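Local coordinates for protein Abbfa_003403 (Acinetobacter baumannii, PDB 4ZXH) that probably builds a peptide product as a four-domain nonribosomal peptide synthetase, with condensation, adenylation, carrier and thioesterase domains joined in one chain, at residues Y782-V796 against K852-H864. Sequence-based numbering, arbitrary orientation.
Sequences YIDLGEPLANTQLYV and KVCLRTDGRLTHH
L861 is the residue on which the two segments close, its side chain meeting three others of 782-796. CD1 of L861 lies 3.6 Å from CD1 of L794, CD2 of L861 reaches CG2 of V796 at 3.8 Å, and CB of L861 packs on CD1 of L785. V796 CG2 also touches V853 CG1 and L855 CB, while CG1 lies against the V853 carbonyl O. L785 spans both strands of the 852-864 hairpin: CD1 meets V853 CG2 at 3.8 Å on one, CD2 lies against CB of H863 on the other.

One backbone hydrogen bond crosses the contact, from L785 N to L861 O at 2.8 Å, and it is almost perfectly straight (179°).

Charge gathers at the partly exposed margin. D784 OD1 and R860 NH1 form a loose salt bridge, 3.6 Å long, with carboxylate and guanidinium planes 71° apart. R860 CD lies alongside D784 CG, and the bend at chi3 (-50°) turns the guanidinium off the chain's extended line. R860 NE makes a weak, bent hydrogen bond, part of a salt bridge, to D858 OD2, and D784 OD2 closes an Asx turn on G786 N.

The contact joins the loop before strand 787-788, last in the adenylation domain's nine-stranded sheet, to the hairpin, and packs strand 792-797 on it within the curled antiparallel sheet, where 809-816 pairs with both 792-797 and 846-855. N761 and S773 bind the carbonyls of D784 and L785; helix 641-655 covers L789.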
loop_
_atom_site.group_PDB
_atom_site.type_symbol
_atom_site.label_atom_id
_atom_site.label_comp_id
_atom_site.label_asym_id
_atom_site.label_seq_id
_atom_site.Cartn_x
_atom_site.Cartn_y
_atom_site.Cartn_z
ATOM N N TYR A 782 11.457 -13.266 -10.590
ATOM C CA TYR A 782 10.960 -14.632 -10.418
ATOM C C TYR A 782 11.813 -15.449 -9.432
ATOM O O TYR A 782 12.697 -16.228 -9.820
ATOM C CB TYR A 782 10.879 -15.319 -11.785
ATOM C CG TYR A 782 9.878 -14.641 -12.712
ATOM C CD1 TYR A 782 8.537 -15.007 -12.706
ATOM C CD2 TYR A 782 10.272 -13.617 -13.575
ATOM C CE1 TYR A 782 7.616 -14.385 -13.542
ATOM C CE2 TYR A 782 9.363 -12.987 -14.411
ATOM C CZ TYR A 782 8.029 -13.372 -14.398
ATOM O OH TYR A 782 7.106 -12.750 -15.237
ATOM N N ILE A 783 11.526 -15.252 -8.148
ATOM C CA ILE A 783 12.271 -15.880 -7.061
ATOM C C ILE A 783 11.388 -16.825 -6.247
ATOM O O ILE A 783 10.310 -16.444 -5.792
ATOM C CB ILE A 783 12.874 -14.819 -6.118
ATOM C CG1 ILE A 783 13.781 -13.875 -6.900
ATOM C CG2 ILE A 783 13.640 -15.469 -4.988
ATOM C CD1 ILE A 783 14.229 -12.679 -6.096
ATOM N N ASP A 784 11.856 -18.057 -6.069
ATOM C CA ASP A 784 11.120 -19.079 -5.324
ATOM C C ASP A 784 12.121 -20.041 -4.689
ATOM O O ASP A 784 13.326 -19.895 -4.894
ATOM C CB ASP A 784 10.143 -19.848 -6.238
ATOM C CG ASP A 784 10.808 -20.377 -7.518
ATOM O OD1 ASP A 784 11.389 -19.571 -8.286
ATOM O OD2 ASP A 784 10.791 -21.612 -7.730
ATOM N N LEU A 785 11.621 -21.033 -3.947
ATOM C CA LEU A 785 12.473 -22.025 -3.287
ATOM C C LEU A 785 13.060 -23.020 -4.279
ATOM O O LEU A 785 13.935 -23.810 -3.930
ATOM C CB LEU A 785 11.696 -22.766 -2.201
ATOM C CG LEU A 785 11.168 -21.871 -1.079
ATOM C CD1 LEU A 785 10.314 -22.656 -0.092
ATOM C CD2 LEU A 785 12.305 -21.211 -0.369
ATOM N N GLY A 786 12.591 -22.978 -5.519
ATOM C CA GLY A 786 13.193 -23.781 -6.563
ATOM C C GLY A 786 12.913 -25.267 -6.517
ATOM O O GLY A 786 11.902 -25.712 -5.978
ATOM N N GLU A 787 13.830 -26.032 -7.097
ATOM C CA GLU A 787 13.689 -27.471 -7.262
ATOM C C GLU A 787 14.245 -28.241 -6.064
ATOM O O GLU A 787 15.295 -27.890 -5.526
ATOM C CB GLU A 787 14.413 -27.906 -8.533
ATOM C CG GLU A 787 13.828 -27.358 -9.834
ATOM C CD GLU A 787 14.636 -27.794 -11.056
ATOM O OE1 GLU A 787 15.879 -27.634 -11.033
ATOM O OE2 GLU A 787 14.037 -28.298 -12.034
ATOM N N PRO A 788 13.548 -29.308 -5.650
ATOM C CA PRO A 788 14.021 -30.205 -4.579
ATOM C C PRO A 788 15.244 -31.014 -5.004
ATOM O O PRO A 788 15.327 -31.439 -6.158
ATOM C CB PRO A 788 12.831 -31.149 -4.339
ATOM C CG PRO A 788 11.677 -30.580 -5.125
ATOM C CD PRO A 788 12.260 -29.741 -6.215
ATOM N N LEU A 789 16.167 -31.237 -4.078
ATOM C CA LEU A 789 17.343 -32.073 -4.330
ATOM C C LEU A 789 16.983 -33.553 -4.459
ATOM O O LEU A 789 15.815 -33.927 -4.331
ATOM C CB LEU A 789 18.362 -31.906 -3.210
ATOM C CG LEU A 789 19.408 -30.814 -3.338
ATOM C CD1 LEU A 789 18.733 -29.487 -3.541
ATOM C CD2 LEU A 789 20.224 -30.799 -2.062
ATOM N N ALA A 790 17.996 -34.394 -4.677
ATOM C CA ALA A 790 17.764 -35.809 -4.955
ATOM C C ALA A 790 17.225 -36.531 -3.729
ATOM O O ALA A 790 17.739 -36.361 -2.623
ATOM C CB ALA A 790 19.028 -36.464 -5.440
ATOM N N ASN A 791 16.174 -37.315 -3.941
ATOM C CA ASN A 791 15.542 -38.092 -2.884
ATOM C C ASN A 791 15.002 -37.202 -1.773
ATOM O O ASN A 791 15.060 -37.529 -0.586
ATOM C CB ASN A 791 16.529 -39.119 -2.339
ATOM C CG ASN A 791 17.247 -39.846 -3.445
ATOM O OD1 ASN A 791 16.660 -40.684 -4.133
ATOM N ND2 ASN A 791 18.517 -39.516 -3.641
ATOM N N THR A 792 14.479 -36.061 -2.190
ATOM C CA THR A 792 13.861 -35.106 -1.294
ATOM C C THR A 792 12.433 -34.876 -1.788
ATOM O O THR A 792 12.184 -34.804 -3.000
ATOM C CB THR A 792 14.647 -33.774 -1.255
ATOM O OG1 THR A 792 16.029 -34.021 -0.930
ATOM C CG2 THR A 792 14.043 -32.833 -0.222
ATOM N N GLN A 793 11.478 -34.799 -0.871
ATOM C CA GLN A 793 10.127 -34.458 -1.285
ATOM C C GLN A 793 9.625 -33.280 -0.477
ATOM O O GLN A 793 9.861 -33.190 0.734
ATOM C CB GLN A 793 9.182 -35.652 -1.153
ATOM C CG GLN A 793 9.677 -36.908 -1.865
ATOM C CD GLN A 793 10.551 -37.768 -0.974
ATOM O OE1 GLN A 793 10.174 -38.082 0.162
ATOM N NE2 GLN A 793 11.737 -38.128 -1.468
ATOM N N LEU A 794 8.950 -32.363 -1.159
ATOM C CA LEU A 794 8.390 -31.200 -0.505
ATOM C C LEU A 794 6.875 -31.314 -0.483
ATOM O O LEU A 794 6.265 -31.670 -1.486
ATOM C CB LEU A 794 8.830 -29.923 -1.221
ATOM C CG LEU A 794 10.337 -29.825 -1.456
ATOM C CD1 LEU A 794 10.700 -28.470 -2.029
ATOM C CD2 LEU A 794 11.080 -30.078 -0.174
ATOM N N TYR A 795 6.283 -31.034 0.675
ATOM C CA TYR A 795 4.838 -31.101 0.861
ATOM C C TYR A 795 4.359 -29.826 1.557
ATOM O O TYR A 795 5.032 -29.326 2.462
ATOM C CB TYR A 795 4.439 -32.331 1.691
ATOM C CG TYR A 795 4.954 -33.668 1.192
ATOM C CD1 TYR A 795 4.303 -34.365 0.172
ATOM C CD2 TYR A 795 6.065 -34.263 1.769
ATOM C CE1 TYR A 795 4.774 -35.610 -0.274
ATOM C CE2 TYR A 795 6.538 -35.498 1.335
ATOM C CZ TYR A 795 5.895 -36.165 0.313
ATOM O OH TYR A 795 6.388 -37.388 -0.108
ATOM N N VAL A 796 3.204 -29.296 1.150
ATOM C CA VAL A 796 2.637 -28.132 1.828
ATOM C C VAL A 796 1.338 -28.513 2.526
ATOM O O VAL A 796 0.350 -28.824 1.873
ATOM C CB VAL A 796 2.388 -26.959 0.855
ATOM C CG1 VAL A 796 1.924 -25.723 1.616
ATOM C CG2 VAL A 796 3.656 -26.639 0.071
ATOM N N LYS A 852 6.369 -21.116 6.871
ATOM C CA LYS A 852 5.159 -20.822 6.112
ATOM C C LYS A 852 5.492 -20.706 4.633
ATOM O O LYS A 852 6.299 -19.873 4.237
ATOM C CB LYS A 852 4.527 -19.528 6.618
ATOM C CG LYS A 852 3.108 -19.286 6.175
ATOM C CD LYS A 852 2.643 -17.960 6.732
ATOM C CE LYS A 852 1.134 -17.888 6.817
ATOM N NZ LYS A 852 0.740 -16.563 7.373
ATOM N N VAL A 853 4.872 -21.546 3.820
ATOM C CA VAL A 853 5.157 -21.614 2.387
ATOM C C VAL A 853 3.857 -21.578 1.586
ATOM O O VAL A 853 2.818 -22.077 2.034
ATOM C CB VAL A 853 5.972 -22.894 2.060
ATOM C CG1 VAL A 853 5.789 -23.326 0.624
ATOM C CG2 VAL A 853 7.451 -22.672 2.359
ATOM N N CYS A 854 3.890 -20.947 0.417
ATOM C CA CYS A 854 2.711 -20.916 -0.440
ATOM C C CYS A 854 2.874 -21.859 -1.636
ATOM O O CYS A 854 3.880 -21.825 -2.347
ATOM C CB CYS A 854 2.409 -19.489 -0.926
ATOM S SG CYS A 854 0.740 -19.311 -1.729
ATOM N N LEU A 855 1.880 -22.719 -1.836
ATOM C CA LEU A 855 1.842 -23.571 -3.012
ATOM C C LEU A 855 1.229 -22.758 -4.133
ATOM O O LEU A 855 0.013 -22.587 -4.194
ATOM C CB LEU A 855 1.037 -24.843 -2.748
ATOM C CG LEU A 855 0.809 -25.808 -3.912
ATOM C CD1 LEU A 855 2.114 -26.472 -4.336
ATOM C CD2 LEU A 855 -0.240 -26.842 -3.533
ATOM N N ARG A 856 2.077 -22.235 -5.006
ATOM C CA ARG A 856 1.601 -21.409 -6.100
ATOM C C ARG A 856 0.859 -22.263 -7.122
ATOM O O ARG A 856 1.085 -23.475 -7.227
ATOM C CB ARG A 856 2.768 -20.667 -6.754
ATOM C CG ARG A 856 3.446 -19.689 -5.812
ATOM C CD ARG A 856 2.428 -18.716 -5.242
ATOM N NE ARG A 856 3.019 -17.613 -4.484
ATOM C CZ ARG A 856 2.328 -16.552 -4.078
ATOM N NH1 ARG A 856 1.033 -16.458 -4.362
ATOM N NH2 ARG A 856 2.921 -15.581 -3.405
ATOM N N THR A 857 -0.041 -21.620 -7.859
ATOM C CA THR A 857 -0.759 -22.253 -8.959
ATOM C C THR A 857 0.250 -22.714 -10.009
ATOM O O THR A 857 0.045 -23.695 -10.719
ATOM C CB THR A 857 -1.796 -21.277 -9.569
ATOM O OG1 THR A 857 -1.133 -20.113 -10.088
ATOM C CG2 THR A 857 -2.805 -20.844 -8.503
ATOM N N ASP A 858 1.355 -21.987 -10.067
ATOM C CA ASP A 858 2.489 -22.294 -10.919
ATOM C C ASP A 858 3.048 -23.705 -10.679
ATOM O O ASP A 858 3.418 -24.405 -11.622
ATOM C CB ASP A 858 3.581 -21.243 -10.677
ATOM C CG ASP A 858 4.503 -21.081 -11.852
ATOM O OD1 ASP A 858 4.516 -21.972 -12.726
ATOM O OD2 ASP A 858 5.215 -20.057 -11.904
ATOM N N GLY A 859 3.099 -24.112 -9.412
ATOM C CA GLY A 859 3.800 -25.321 -9.007
ATOM C C GLY A 859 5.070 -24.964 -8.248
ATOM O O GLY A 859 5.801 -25.837 -7.773
ATOM N N ARG A 860 5.336 -23.666 -8.152
ATOM C CA ARG A 860 6.485 -23.149 -7.431
ATOM C C ARG A 860 6.158 -23.022 -5.952
ATOM O O ARG A 860 4.993 -22.909 -5.578
ATOM C CB ARG A 860 6.902 -21.780 -7.974
ATOM C CG ARG A 860 7.481 -21.782 -9.378
ATOM C CD ARG A 860 7.916 -20.380 -9.776
ATOM N NE ARG A 860 6.864 -19.394 -9.536
ATOM C CZ ARG A 860 7.053 -18.221 -8.936
ATOM N NH1 ARG A 860 8.264 -17.875 -8.514
ATOM N NH2 ARG A 860 6.030 -17.388 -8.765
ATOM N N LEU A 861 7.191 -23.038 -5.117
ATOM C CA LEU A 861 7.028 -22.758 -3.700
ATOM C C LEU A 861 7.651 -21.419 -3.364
ATOM O O LEU A 861 8.814 -21.190 -3.667
ATOM C CB LEU A 861 7.684 -23.842 -2.852
ATOM C CG LEU A 861 7.205 -25.268 -3.061
ATOM C CD1 LEU A 861 7.958 -26.148 -2.097
ATOM C CD2 LEU A 861 5.710 -25.341 -2.821
ATOM N N THR A 862 6.902 -20.530 -2.730
ATOM C CA THR A 862 7.518 -19.309 -2.240
ATOM C C THR A 862 7.428 -19.289 -0.723
ATOM O O THR A 862 6.537 -19.912 -0.122
ATOM C CB THR A 862 6.887 -18.027 -2.852
ATOM O OG1 THR A 862 5.507 -17.908 -2.481
ATOM C CG2 THR A 862 6.993 -18.069 -4.357
ATOM N N HIS A 863 8.375 -18.574 -0.122
ATOM C CA HIS A 863 8.628 -18.623 1.307
ATOM C C HIS A 863 8.127 -17.346 1.955
ATOM O O HIS A 863 8.260 -16.266 1.385
ATOM C CB HIS A 863 10.115 -18.802 1.542
ATOM C CG HIS A 863 10.464 -19.221 2.927
ATOM N ND1 HIS A 863 10.487 -18.340 3.986
ATOM C CD2 HIS A 863 10.842 -20.422 3.424
ATOM C CE1 HIS A 863 10.859 -18.987 5.078
ATOM N NE2 HIS A 863 11.063 -20.254 4.769
ATOM N N HIS A 864 7.527 -17.471 3.132
ATOM C CA HIS A 864 6.867 -16.348 3.788
ATOM C C HIS A 864 7.091 -16.493 5.283
ATOM O O HIS A 864 6.291 -16.031 6.114
ATOM C CB HIS A 864 5.384 -16.338 3.446
ATOM C CG HIS A 864 5.108 -16.257 1.973
ATOM N ND1 HIS A 864 4.821 -15.069 1.330
ATOM C CD2 HIS A 864 5.102 -17.215 1.012
ATOM C CE1 HIS A 864 4.629 -15.303 0.043
ATOM N NE2 HIS A 864 4.795 -16.597 -0.176
#